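PDB 3OS7: galactose mutarotase-like protein from Clostridium acetobutylicum, which probably binds carbohydrate and may interconvert the alpha and beta anomers of aldose sugars. Local coordinates for residues K19-A24 with A30-D35; P34-N39 with E63-R68; Y72-L77 with L155-S160. All coordinates share one frame; numbering follows the deposited sequence.

Contact 1. Residues K19-A24 with A30-D35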
ATOM      1  N   LYS A  19      14.367   3.669 -16.580  1.00 19.89           N
ATOM      2  CA  LYS A  19      13.255   4.391 -17.129  1.00 22.45           C
ATOM      3  C   LYS A  19      12.281   4.723 -15.993  1.00 23.26           C
ATOM      4  O   LYS A  19      12.123   3.957 -15.023  1.00 28.75           O
ATOM      5  CB  LYS A  19      12.610   3.595 -18.255  1.00 24.65           C
ATOM      6  CG  LYS A  19      13.567   3.476 -19.481  1.00 33.67           C
ATOM      7  CD  LYS A  19      12.937   2.728 -20.657  1.00 42.72           C
ATOM      8  CE  LYS A  19      13.879   1.695 -21.256  1.00 44.52           C
ATOM      9  NZ  LYS A  19      13.079   0.594 -21.879  1.00 47.97           N
ATOM     10  N   CYS A  20      11.698   5.905 -16.044  1.00 20.40           N
ATOM     11  CA  CYS A  20      10.638   6.227 -15.103  1.00 16.88           C
ATOM     12  C   CYS A  20       9.580   6.962 -15.902  1.00 17.23           C
ATOM     13  O   CYS A  20       9.861   7.437 -17.021  1.00 15.89           O
ATOM     14  CB  CYS A  20      11.175   7.049 -13.953  1.00 19.24           C
ATOM     15  SG  CYS A  20      11.661   8.747 -14.316  1.00 31.92           S
ATOM     16  N   ILE A  21       8.361   6.987 -15.380  1.00 15.03           N
ATOM     17  CA  ILE A  21       7.283   7.754 -15.985  1.00 15.24           C
ATOM     18  C   ILE A  21       6.799   8.816 -15.017  1.00 15.57           C
ATOM     19  O   ILE A  21       6.375   8.498 -13.886  1.00 14.87           O
ATOM     20  CB  ILE A  21       6.074   6.853 -16.418  1.00 18.41           C
ATOM     21  CG1 ILE A  21       6.489   5.654 -17.281  1.00 22.22           C
ATOM     22  CG2 ILE A  21       4.995   7.720 -17.100  1.00 13.01           C
ATOM     23  CD1 ILE A  21       6.961   5.996 -18.660  1.00 31.09           C
ATOM     24  N   ARG A  22       6.888  10.080 -15.438  1.00 15.93           N
ATOM     25  CA  ARG A  22       6.319  11.208 -14.717  1.00 16.78           C
ATOM     26  C   ARG A  22       4.999  11.576 -15.400  1.00 16.00           C
ATOM     27  O   ARG A  22       4.921  11.616 -16.623  1.00 14.10           O
ATOM     28  CB  ARG A  22       7.264  12.381 -14.801  1.00 17.58           C
ATOM     29  CG  ARG A  22       7.196  13.348 -13.684  1.00 28.35           C
ATOM     30  CD  ARG A  22       8.370  14.337 -13.767  1.00 30.38           C
ATOM     31  NE  ARG A  22       9.694  13.720 -13.672  1.00 29.77           N
ATOM     32  CZ  ARG A  22      10.371  13.503 -12.538  1.00 32.30           C
ATOM     33  NH1 ARG A  22       9.856  13.796 -11.353  1.00 33.41           N
ATOM     34  NH2 ARG A  22      11.570  12.956 -12.587  1.00 34.21           N
ATOM     35  N   PHE A  23       3.953  11.800 -14.622  1.00 15.23           N
ATOM     36  CA  PHE A  23       2.637  12.081 -15.216  1.00 14.47           C
ATOM     37  C   PHE A  23       1.893  13.116 -14.397  1.00 16.49           C
ATOM     38  O   PHE A  23       2.076  13.204 -13.187  1.00 17.77           O
ATOM     39  CB  PHE A  23       1.824  10.785 -15.513  1.00 14.71           C
ATOM     40  CG  PHE A  23       1.577   9.854 -14.332  1.00 16.29           C
ATOM     41  CD1 PHE A  23       2.612   9.162 -13.723  1.00 12.27           C
ATOM     42  CD2 PHE A  23       0.277   9.564 -13.923  1.00 15.19           C
ATOM     43  CE1 PHE A  23       2.366   8.260 -12.700  1.00 14.66           C
ATOM     44  CE2 PHE A  23       0.031   8.697 -12.859  1.00 21.01           C
ATOM     45  CZ  PHE A  23       1.076   8.045 -12.245  1.00 17.77           C
ATOM     46  N   ALA A  24       1.057  13.899 -15.080  1.00 16.94           N
ATOM     47  CA  ALA A  24       0.469  15.093 -14.516  1.00 15.39           C
ATOM     48  C   ALA A  24      -0.937  15.282 -15.070  1.00 16.94           C
ATOM     49  O   ALA A  24      -1.170  15.106 -16.277  1.00 16.93           O
ATOM     50  CB  ALA A  24       1.343  16.311 -14.860  1.00 16.51           C
ATOM     51  N   ALA A  30       2.797  12.937 -10.535  1.00 12.75           N
ATOM     52  CA  ALA A  30       3.276  11.686  -9.960  1.00 13.11           C
ATOM     53  C   ALA A  30       4.520  11.161 -10.686  1.00 15.12           C
ATOM     54  O   ALA A  30       4.801  11.530 -11.836  1.00 16.10           O
ATOM     55  CB  ALA A  30       2.201  10.625  -9.969  1.00 12.56           C
ATOM     56  N   LEU A  31       5.227  10.278 -10.016  1.00 14.31           N
ATOM     57  CA  LEU A  31       6.423   9.640 -10.586  1.00 16.12           C
ATOM     58  C   LEU A  31       6.354   8.163 -10.239  1.00 13.83           C
ATOM     59  O   LEU A  31       6.247   7.818  -9.072  1.00 14.12           O
ATOM     60  CB  LEU A  31       7.685  10.277 -10.004  1.00 15.09           C
ATOM     61  CG  LEU A  31       9.021   9.659 -10.433  1.00 19.86           C
ATOM     62  CD1 LEU A  31       9.172   9.714 -11.957  1.00 20.04           C
ATOM     63  CD2 LEU A  31      10.147  10.402  -9.700  1.00 23.68           C
ATOM     64  N   ILE A  32       6.449   7.296 -11.251  1.00 12.29           N
ATOM     65  CA  ILE A  32       6.427   5.886 -11.059  1.00 13.24           C
ATOM     66  C   ILE A  32       7.725   5.243 -11.582  1.00 16.59           C
ATOM     67  O   ILE A  32       8.289   5.686 -12.594  1.00 14.84           O
ATOM     68  CB  ILE A  32       5.168   5.237 -11.709  1.00 14.52           C
ATOM     69  CG1 ILE A  32       4.991   3.779 -11.253  1.00 17.60           C
ATOM     70  CG2 ILE A  32       5.203   5.323 -13.251  1.00 13.09           C
ATOM     71  CD1 ILE A  32       3.626   3.180 -11.718  1.00 18.13           C
ATOM     72  N   ILE A  33       8.202   4.240 -10.833  1.00 16.02           N
ATOM     73  CA  ILE A  33       9.456   3.536 -11.156  1.00 14.60           C
ATOM     74  C   ILE A  33       9.173   2.060 -11.506  1.00 15.50           C
ATOM     75  O   ILE A  33       9.157   1.185 -10.620  1.00 14.64           O
ATOM     76  CB  ILE A  33      10.473   3.567 -10.006  1.00 16.43           C
ATOM     77  CG1 ILE A  33      10.599   4.962  -9.357  1.00 17.45           C
ATOM     78  CG2 ILE A  33      11.853   3.078 -10.537  1.00 15.34           C
ATOM     79  CD1 ILE A  33      11.088   6.050 -10.281  1.00 23.64           C
ATOM     80  N   PRO A  34       8.957   1.770 -12.794  1.00 15.51           N
ATOM     81  CA  PRO A  34       8.642   0.397 -13.193  1.00 16.94           C
ATOM     82  C   PRO A  34       9.657  -0.656 -12.740  1.00 17.73           C
ATOM     83  O   PRO A  34       9.248  -1.716 -12.247  1.00 15.63           O
ATOM     84  CB  PRO A  34       8.541   0.485 -14.718  1.00 20.84           C
ATOM     85  CG  PRO A  34       8.159   1.904 -14.974  1.00 19.49           C
ATOM     86  CD  PRO A  34       8.877   2.705 -13.925  1.00 18.19           C
ATOM     87  N   ASP A  35      10.949  -0.342 -12.831  1.00 16.89           N
ATOM     88  CA  ASP A  35      12.006  -1.278 -12.439  1.00 17.81           C
ATOM     89  C   ASP A  35      12.027  -1.704 -10.968  1.00 16.74           C
ATOM     90  O   ASP A  35      12.615  -2.730 -10.643  1.00 18.44           O
ATOM     91  CB  ASP A  35      13.378  -0.688 -12.752  1.00 19.00           C
ATOM     92  CG  ASP A  35      13.801  -0.912 -14.208  1.00 26.74           C
ATOM     93  OD1 ASP A  35      13.160  -1.718 -14.905  1.00 22.83           O
ATOM     94  OD2 ASP A  35      14.776  -0.280 -14.643  1.00 27.28           O
TER
HETATM   95  O   HOH W   1      14.545   0.929 -16.983  1.00 24.15           O
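Lys19 meets Asp35 through a water, which accepts from Lys19 N and donates to Asp35 OD2 at 2.6 Å; His18 is a second partner of that carboxylate oxygen. Cys20 turns SG onto the same side as Leu31, whose CD1 lies 3.6 Å from SG, while Cys20 CB rests against Ile33 CD1. At Ile21 two backbone bonds pair the strand with Ile32: Ile21 N reaches Ile32 O at 3.1 Å, and Ile32 N returns to Ile21 O at 2.9 Å. On the face that also carries Phe23 and Ala30, Ile21 CB packs against Ile32 CG2. Arg22 extends from the backbone and then bends at chi3 (-61°), which folds its guanidinium over Leu31; CD1 sits above the centre of the planar group, and NE makes a salt bridge with Glu12 of the neighbouring strand. Phe23 closes a second bonded pair, with Ala30 N on Phe23 O at 2.8 Å. With CG between the backbone N and the carbonyl carbon (chi1 56°), the Phe23 ring leans across to Ala30, whose CB makes a CH-pi contact 3.8 Å from the ring centroid. The arrangement is an antiparallel beta hairpin, whose Ile21, Phe23 and Ile32 face packs on strands 128-137 and 151-160 as in a beta sandwich.

Contact 2. Residues P34-N39 with E63-R68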
ATOM      1  N   PRO A  34       8.957   1.770 -12.794  1.00 15.51           N
ATOM      2  CA  PRO A  34       8.642   0.397 -13.193  1.00 16.94           C
ATOM      3  C   PRO A  34       9.657  -0.656 -12.740  1.00 17.73           C
ATOM      4  O   PRO A  34       9.248  -1.716 -12.247  1.00 15.63           O
ATOM      5  CB  PRO A  34       8.541   0.485 -14.718  1.00 20.84           C
ATOM      6  CG  PRO A  34       8.159   1.904 -14.974  1.00 19.49           C
ATOM      7  CD  PRO A  34       8.877   2.705 -13.925  1.00 18.19           C
ATOM      8  N   ASP A  35      10.949  -0.342 -12.831  1.00 16.89           N
ATOM      9  CA  ASP A  35      12.006  -1.278 -12.439  1.00 17.81           C
ATOM     10  C   ASP A  35      12.027  -1.704 -10.968  1.00 16.74           C
ATOM     11  O   ASP A  35      12.615  -2.730 -10.643  1.00 18.44           O
ATOM     12  CB  ASP A  35      13.378  -0.688 -12.752  1.00 19.00           C
ATOM     13  CG  ASP A  35      13.801  -0.912 -14.208  1.00 26.74           C
ATOM     14  OD1 ASP A  35      13.160  -1.718 -14.905  1.00 22.83           O
ATOM     15  OD2 ASP A  35      14.776  -0.280 -14.643  1.00 27.28           O
ATOM     16  N   VAL A  36      11.421  -0.906 -10.083  1.00 17.05           N
ATOM     17  CA  VAL A  36      11.298  -1.290  -8.690  1.00 15.16           C
ATOM     18  C   VAL A  36       9.805  -1.288  -8.260  1.00 13.79           C
ATOM     19  O   VAL A  36       9.277  -0.305  -7.739  1.00 14.05           O
ATOM     20  CB  VAL A  36      12.172  -0.422  -7.761  1.00 17.04           C
ATOM     21  CG1 VAL A  36      12.138  -0.956  -6.359  1.00 13.52           C
ATOM     22  CG2 VAL A  36      13.661  -0.356  -8.275  1.00 15.83           C
ATOM     23  N   GLY A  37       9.145  -2.405  -8.494  1.00 15.47           N
ATOM     24  CA  GLY A  37       7.793  -2.620  -7.969  1.00 14.15           C
ATOM     25  C   GLY A  37       6.700  -1.808  -8.603  1.00 14.52           C
ATOM     26  O   GLY A  37       5.581  -1.774  -8.072  1.00 16.84           O
ATOM     27  N   GLY A  38       6.974  -1.156  -9.732  1.00 13.47           N
ATOM     28  CA  GLY A  38       6.007  -0.188 -10.275  1.00 15.62           C
ATOM     29  C   GLY A  38       5.601   0.812  -9.211  1.00 15.54           C
ATOM     30  O   GLY A  38       4.442   1.236  -9.135  1.00 15.53           O
ATOM     31  N   ASN A  39       6.583   1.234  -8.409  1.00 13.95           N
ATOM     32  CA  ASN A  39       6.308   2.049  -7.232  1.00 11.59           C
ATOM     33  C   ASN A  39       6.113   3.505  -7.651  1.00 13.38           C
ATOM     34  O   ASN A  39       7.001   4.105  -8.249  1.00 12.08           O
ATOM     35  CB  ASN A  39       7.471   1.891  -6.245  1.00 13.05           C
ATOM     36  CG  ASN A  39       7.191   2.510  -4.882  1.00 13.60           C
ATOM     37  OD1 ASN A  39       6.544   3.561  -4.780  1.00 14.53           O
ATOM     38  ND2 ASN A  39       7.744   1.885  -3.821  1.00 12.80           N
ATOM     39  N   GLU A  63      20.435   1.000  -5.764  1.00 24.51           N
ATOM     40  CA  GLU A  63      20.503  -0.307  -5.151  1.00 24.25           C
ATOM     41  C   GLU A  63      19.913  -0.334  -3.735  1.00 22.19           C
ATOM     42  O   GLU A  63      19.279  -1.319  -3.360  1.00 21.03           O
ATOM     43  CB  GLU A  63      21.958  -0.780  -5.105  1.00 28.17           C
ATOM     44  CG  GLU A  63      22.090  -2.278  -5.031  1.00 36.26           C
ATOM     45  CD  GLU A  63      21.532  -2.990  -6.259  1.00 41.04           C
ATOM     46  OE1 GLU A  63      21.373  -2.350  -7.333  1.00 51.55           O
ATOM     47  OE2 GLU A  63      21.258  -4.205  -6.143  1.00 47.62           O
ATOM     48  N   ASP A  64      20.107   0.748  -2.982  1.00 20.66           N
ATOM     49  CA  ASP A  64      19.558   0.896  -1.631  1.00 21.43           C
ATOM     50  C   ASP A  64      18.043   1.090  -1.668  1.00 20.83           C
ATOM     51  O   ASP A  64      17.349   0.618  -0.771  1.00 21.37           O
ATOM     52  CB  ASP A  64      20.207   2.054  -0.885  1.00 23.02           C
ATOM     53  CG  ASP A  64      21.702   1.821  -0.618  1.00 27.67           C
ATOM     54  OD1 ASP A  64      22.095   0.656  -0.447  1.00 29.94           O
ATOM     55  OD2 ASP A  64      22.477   2.800  -0.616  1.00 36.94           O
ATOM     56  N   PHE A  65      17.544   1.729  -2.727  1.00 20.14           N
ATOM     57  CA  PHE A  65      16.106   1.794  -2.970  1.00 17.81           C
ATOM     58  C   PHE A  65      15.552   0.402  -3.304  1.00 18.71           C
ATOM     59  O   PHE A  65      14.621  -0.088  -2.641  1.00 19.39           O
ATOM     60  CB  PHE A  65      15.778   2.792  -4.074  1.00 18.96           C
ATOM     61  CG  PHE A  65      14.307   2.844  -4.433  1.00 18.02           C
ATOM     62  CD1 PHE A  65      13.335   3.037  -3.447  1.00 18.77           C
ATOM     63  CD2 PHE A  65      13.898   2.688  -5.738  1.00 19.13           C
ATOM     64  CE1 PHE A  65      11.981   3.088  -3.778  1.00 18.09           C
ATOM     65  CE2 PHE A  65      12.538   2.722  -6.068  1.00 18.72           C
ATOM     66  CZ  PHE A  65      11.586   2.923  -5.092  1.00 18.20           C
ATOM     67  N   LYS A  66      16.162  -0.273  -4.268  1.00 18.38           N
ATOM     68  CA  LYS A  66      15.673  -1.579  -4.722  1.00 20.98           C
ATOM     69  C   LYS A  66      15.678  -2.619  -3.607  1.00 20.40           C
ATOM     70  O   LYS A  66      14.814  -3.498  -3.569  1.00 22.48           O
ATOM     71  CB  LYS A  66      16.486  -2.087  -5.905  1.00 22.43           C
ATOM     72  CG  LYS A  66      16.152  -3.523  -6.347  1.00 26.93           C
ATOM     73  CD  LYS A  66      16.877  -3.925  -7.631  1.00 37.68           C
ATOM     74  CE  LYS A  66      18.347  -4.284  -7.386  1.00 44.49           C
ATOM     75  NZ  LYS A  66      19.082  -4.635  -8.655  1.00 44.36           N
ATOM     76  N   ASN A  67      16.648  -2.513  -2.706  1.00 20.50           N
ATOM     77  CA  ASN A  67      16.747  -3.447  -1.587  1.00 22.34           C
ATOM     78  C   ASN A  67      15.757  -3.201  -0.452  1.00 21.75           C
ATOM     79  O   ASN A  67      15.461  -4.125   0.306  1.00 22.53           O
ATOM     80  CB  ASN A  67      18.157  -3.430  -1.032  1.00 25.53           C
ATOM     81  CG  ASN A  67      19.110  -4.209  -1.894  1.00 29.42           C
ATOM     82  OD1 ASN A  67      18.702  -5.122  -2.638  1.00 27.50           O
ATOM     83  ND2 ASN A  67      20.382  -3.868  -1.802  1.00 30.70           N
ATOM     84  N   ARG A  68      15.230  -1.984  -0.356  1.00 19.79           N
ATOM     85  CA  ARG A  68      14.223  -1.642   0.677  1.00 17.63           C
ATOM     86  C   ARG A  68      13.235  -0.593   0.142  1.00 16.07           C
ATOM     87  O   ARG A  68      13.190   0.549   0.581  1.00 17.80           O
ATOM     88  CB  ARG A  68      14.912  -1.146   1.938  1.00 19.55           C
ATOM     89  CG  ARG A  68      14.034  -1.235   3.164  1.00 20.94           C
ATOM     90  CD  ARG A  68      14.572  -0.348   4.246  1.00 24.95           C
ATOM     91  NE  ARG A  68      13.802  -0.488   5.480  1.00 24.48           N
ATOM     92  CZ  ARG A  68      13.977   0.286   6.538  1.00 26.93           C
ATOM     93  NH1 ARG A  68      14.870   1.256   6.502  1.00 28.90           N
ATOM     94  NH2 ARG A  68      13.227   0.116   7.608  1.00 25.52           N
TER
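A G1 beta bulge, in which Gly38 and Asn39 both face Ile33, ends the turn between strands 28-33 and 39-45, and this turn packs against the short helix 62-67. Val36 and Phe65 carry most of the contact. Val36 CB lies 3.6 Å from Phe65 CE2, and CG1, anti to the backbone N (chi1 -173°), reaches the same ring carbon at 3.7 Å. CG2 bears on both CE2 and CD2, so all three carbons of the branched side chain bear obliquely on the CD2-CE2 part of the ring. Further along the helix, Val36 CG1 touches Lys66 CA at 3.9 Å and CG2 approaches Lys66 CB. The lysine's chain then bends at chi3 and carries NZ to Glu63 OE2, a salt bridge of 3.4 Å within the helix. Asn39 comes to the ring at Phe65 CZ, with ND2 4.2 Å away and its amide plane turned 53° from the ring. That amide is engaged elsewhere: OD1 accepts from Leu74 N and ND2 donates to Tyr72 O. Trp15 meets the Phe65 ring as well, the two planes about 20° apart. With no hydrogen bond between 34-39 and 63-68, turn and helix meet through apolar surface, while the Asn39 amide and Lys66 NZ bond elsewhere.

Contact 3. Residues Y72-L77 with L155-S160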
ATOM      1  N   TYR A  72       9.167   3.741   0.943  1.00 12.80           N
ATOM      2  CA  TYR A  72       8.846   4.839   0.061  1.00 10.80           C
ATOM      3  C   TYR A  72       7.599   4.563  -0.798  1.00 10.66           C
ATOM      4  O   TYR A  72       7.317   3.433  -1.212  1.00 13.29           O
ATOM      5  CB  TYR A  72       9.996   5.104  -0.911  1.00 14.92           C
ATOM      6  CG  TYR A  72      11.259   5.545  -0.203  1.00 13.63           C
ATOM      7  CD1 TYR A  72      11.399   6.862   0.238  1.00 16.52           C
ATOM      8  CD2 TYR A  72      12.297   4.649   0.023  1.00 17.32           C
ATOM      9  CE1 TYR A  72      12.572   7.281   0.912  1.00 17.62           C
ATOM     10  CE2 TYR A  72      13.460   5.052   0.665  1.00 16.86           C
ATOM     11  CZ  TYR A  72      13.589   6.355   1.115  1.00 25.86           C
ATOM     12  OH  TYR A  72      14.751   6.741   1.759  1.00 28.35           O
ATOM     13  N   GLY A  73       6.891   5.632  -1.092  1.00 12.18           N
ATOM     14  CA  GLY A  73       5.824   5.605  -2.112  1.00 12.35           C
ATOM     15  C   GLY A  73       4.714   4.587  -1.845  1.00 13.40           C
ATOM     16  O   GLY A  73       4.206   4.466  -0.710  1.00 13.13           O
ATOM     17  N   LEU A  74       4.340   3.848  -2.897  1.00 14.03           N
ATOM     18  CA  LEU A  74       3.246   2.872  -2.844  1.00 14.10           C
ATOM     19  C   LEU A  74       3.782   1.469  -3.204  1.00 13.33           C
ATOM     20  O   LEU A  74       3.689   1.033  -4.362  1.00 15.93           O
ATOM     21  CB  LEU A  74       2.126   3.286  -3.807  1.00 14.51           C
ATOM     22  CG  LEU A  74       1.410   4.614  -3.533  1.00 16.39           C
ATOM     23  CD1 LEU A  74       0.384   4.918  -4.599  1.00 13.95           C
ATOM     24  CD2 LEU A  74       0.734   4.545  -2.158  1.00 14.90           C
ATOM     25  N   PRO A  75       4.372   0.775  -2.232  1.00 12.80           N
ATOM     26  CA  PRO A  75       4.900  -0.579  -2.439  1.00 13.39           C
ATOM     27  C   PRO A  75       3.807  -1.631  -2.382  1.00 14.80           C
ATOM     28  O   PRO A  75       3.212  -1.857  -1.334  1.00 13.49           O
ATOM     29  CB  PRO A  75       5.867  -0.770  -1.264  1.00 13.27           C
ATOM     30  CG  PRO A  75       5.881   0.577  -0.542  1.00 16.52           C
ATOM     31  CD  PRO A  75       4.594   1.218  -0.847  1.00 12.45           C
ATOM     32  N   VAL A  76       3.592  -2.335  -3.492  1.00 14.13           N
ATOM     33  CA  VAL A  76       2.578  -3.385  -3.512  1.00 15.67           C
ATOM     34  C   VAL A  76       3.087  -4.690  -2.881  1.00 14.06           C
ATOM     35  O   VAL A  76       4.172  -5.175  -3.185  1.00 14.48           O
ATOM     36  CB  VAL A  76       2.009  -3.586  -4.929  1.00 18.31           C
ATOM     37  CG1 VAL A  76       3.044  -4.146  -5.856  1.00 16.27           C
ATOM     38  CG2 VAL A  76       0.745  -4.446  -4.895  1.00 18.57           C
ATOM     39  N   LEU A  77       2.254  -5.284  -2.028  1.00 12.25           N
ATOM     40  CA  LEU A  77       2.651  -6.438  -1.228  1.00 11.09           C
ATOM     41  C   LEU A  77       1.835  -7.663  -1.610  1.00 13.44           C
ATOM     42  O   LEU A  77       0.611  -7.568  -1.757  1.00 13.02           O
ATOM     43  CB  LEU A  77       2.425  -6.160   0.251  1.00 11.88           C
ATOM     44  CG  LEU A  77       2.973  -4.864   0.799  1.00 11.84           C
ATOM     45  CD1 LEU A  77       2.574  -4.659   2.257  1.00 13.49           C
ATOM     46  CD2 LEU A  77       4.535  -4.840   0.640  1.00 13.72           C
ATOM     47  N   LEU A 155      -1.068  -2.667 -11.994  1.00 12.76           N
ATOM     48  CA  LEU A 155      -1.387  -1.434 -11.279  1.00 13.46           C
ATOM     49  C   LEU A 155      -1.795  -0.426 -12.351  1.00 13.62           C
ATOM     50  O   LEU A 155      -1.042  -0.149 -13.278  1.00 14.89           O
ATOM     51  CB  LEU A 155      -0.205  -0.906 -10.466  1.00 12.25           C
ATOM     52  CG  LEU A 155       0.572  -1.874  -9.603  1.00 15.63           C
ATOM     53  CD1 LEU A 155       1.713  -1.204  -8.844  1.00 15.38           C
ATOM     54  CD2 LEU A 155      -0.353  -2.583  -8.645  1.00 15.36           C
ATOM     55  N   SER A 156      -3.001   0.097 -12.217  1.00 14.09           N
ATOM     56  CA  SER A 156      -3.546   1.068 -13.136  1.00 14.08           C
ATOM     57  C   SER A 156      -3.775   2.394 -12.423  1.00 16.89           C
ATOM     58  O   SER A 156      -4.656   2.529 -11.560  1.00 15.24           O
ATOM     59  CB  SER A 156      -4.839   0.534 -13.751  1.00 17.34           C
ATOM     60  OG  SER A 156      -5.323   1.469 -14.707  1.00 20.98           O
ATOM     61  N   TYR A 157      -2.944   3.376 -12.751  1.00 14.00           N
ATOM     62  CA  TYR A 157      -2.986   4.664 -12.096  1.00 13.87           C
ATOM     63  C   TYR A 157      -3.628   5.711 -12.967  1.00 14.84           C
ATOM     64  O   TYR A 157      -3.179   5.959 -14.082  1.00 16.28           O
ATOM     65  CB  TYR A 157      -1.569   5.094 -11.719  1.00 11.58           C
ATOM     66  CG  TYR A 157      -1.042   4.336 -10.539  1.00 10.28           C
ATOM     67  CD1 TYR A 157      -1.522   4.621  -9.255  1.00 18.03           C
ATOM     68  CD2 TYR A 157      -0.102   3.353 -10.673  1.00 14.48           C
ATOM     69  CE1 TYR A 157      -1.052   3.958  -8.157  1.00 15.80           C
ATOM     70  CE2 TYR A 157       0.376   2.676  -9.549  1.00 12.85           C
ATOM     71  CZ  TYR A 157      -0.112   2.983  -8.299  1.00 16.30           C
ATOM     72  OH  TYR A 157       0.333   2.320  -7.159  1.00 17.10           O
ATOM     73  N   GLU A 158      -4.686   6.334 -12.459  1.00 15.95           N
ATOM     74  CA  GLU A 158      -5.359   7.386 -13.181  1.00 15.81           C
ATOM     75  C   GLU A 158      -5.239   8.666 -12.374  1.00 17.42           C
ATOM     76  O   GLU A 158      -5.769   8.794 -11.271  1.00 15.85           O
ATOM     77  CB  GLU A 158      -6.818   7.035 -13.421  1.00 18.88           C
ATOM     78  CG  GLU A 158      -7.638   8.180 -13.980  1.00 23.12           C
ATOM     79  CD  GLU A 158      -9.137   7.990 -13.686  1.00 37.60           C
ATOM     80  OE1 GLU A 158      -9.703   7.084 -14.334  1.00 28.35           O
ATOM     81  OE2 GLU A 158      -9.710   8.707 -12.793  1.00 31.66           O
ATOM     82  N   LEU A 159      -4.558   9.637 -12.945  1.00 15.31           N
ATOM     83  CA  LEU A 159      -4.416  10.929 -12.298  1.00 15.56           C
ATOM     84  C   LEU A 159      -5.375  11.955 -12.930  1.00 15.84           C
ATOM     85  O   LEU A 159      -5.534  12.001 -14.153  1.00 17.61           O
ATOM     86  CB  LEU A 159      -2.967  11.374 -12.431  1.00 16.91           C
ATOM     87  CG  LEU A 159      -2.438  12.508 -11.572  1.00 17.43           C
ATOM     88  CD1 LEU A 159      -2.636  12.234 -10.064  1.00 14.98           C
ATOM     89  CD2 LEU A 159      -0.932  12.720 -11.921  1.00 13.71           C
ATOM     90  N   SER A 160      -5.987  12.773 -12.087  1.00 17.02           N
ATOM     91  CA  SER A 160      -6.977  13.774 -12.514  1.00 18.55           C
ATOM     92  C   SER A 160      -7.092  14.839 -11.443  1.00 19.34           C
ATOM     93  O   SER A 160      -6.396  14.790 -10.410  1.00 15.94           O
ATOM     94  CB  SER A 160      -8.351  13.118 -12.753  1.00 19.75           C
ATOM     95  OG  SER A 160      -9.010  12.819 -11.519  1.00 16.19           O
TER
HETATM   96  O   HOH W   2       2.840   1.811  -6.928  1.00 13.10           O
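Tyr157 OH is gripped by a water at 2.6 Å and by Gln166 OE1, and the same water donates to Leu74 O at 2.8 Å, so that one solvent molecule joins the phenol to the backbone of segment 72-77. Strand 151-160 belongs to the antiparallel beta sandwich of the galactose mutarotase type, and its Leu155 and Tyr157 point inward to the segment leading into the short strand 76-77. Two buried pairs of side chains carry the rest of the contact. Leu74 extends CD1 to the hydroxyl end of the tyrosine, 3.6 Å from Tyr157 OH and 4.0 Å from Tyr157 CE1, meeting the ring obliquely. Its CB lies 3.9 Å from Tyr157 OH, so the phenol oxygen has aliphatic carbon beside it as well as its polar partners. The tyrosine takes chi1 -75°, with CG anti to the carbonyl carbon, and this directs the ring away from its own strand and across to the leucine. With the oxygen bonded to both the water and Gln166, the rotation of the hydroxyl is probably restricted. Val40 of strand 39-45, in the N-terminal five-stranded sheet, touches both Leu74 and Tyr157. Tyr184 of strand 178-189 and Trp117 both touch Val76 and Leu155. Between these last two residues there is a looser apolar approach, without any polar bond: the nearest carbons are Val76 CG2 and Leu155 CD2, 4.3 Å apart.

In the fold
The three contacts lie progressively nearer the chain's centre, contact 1 at about 17 Å, contact 2 at about 14 Å and contact 3 at about 8 Å, measured between centres. Contacts 1 and 2 share Pro34 and Asp35, and the bulge that follows returns to the hairpin through a probable hydrogen bond, Ile33 N to Asn39 O at 2.9 Å. Asn39 then ties contact 2 to contact 3, its OD1 standing 2.9 Å from Leu74 N. Contacts 1 and 3, with centres about 10 Å apart, meet by packing, Ile32 CD1 lying 3.9 Å from Tyr157 CD2. A tartrate, probably from crystallisation, binds Arg68 at the end of segment 63-68.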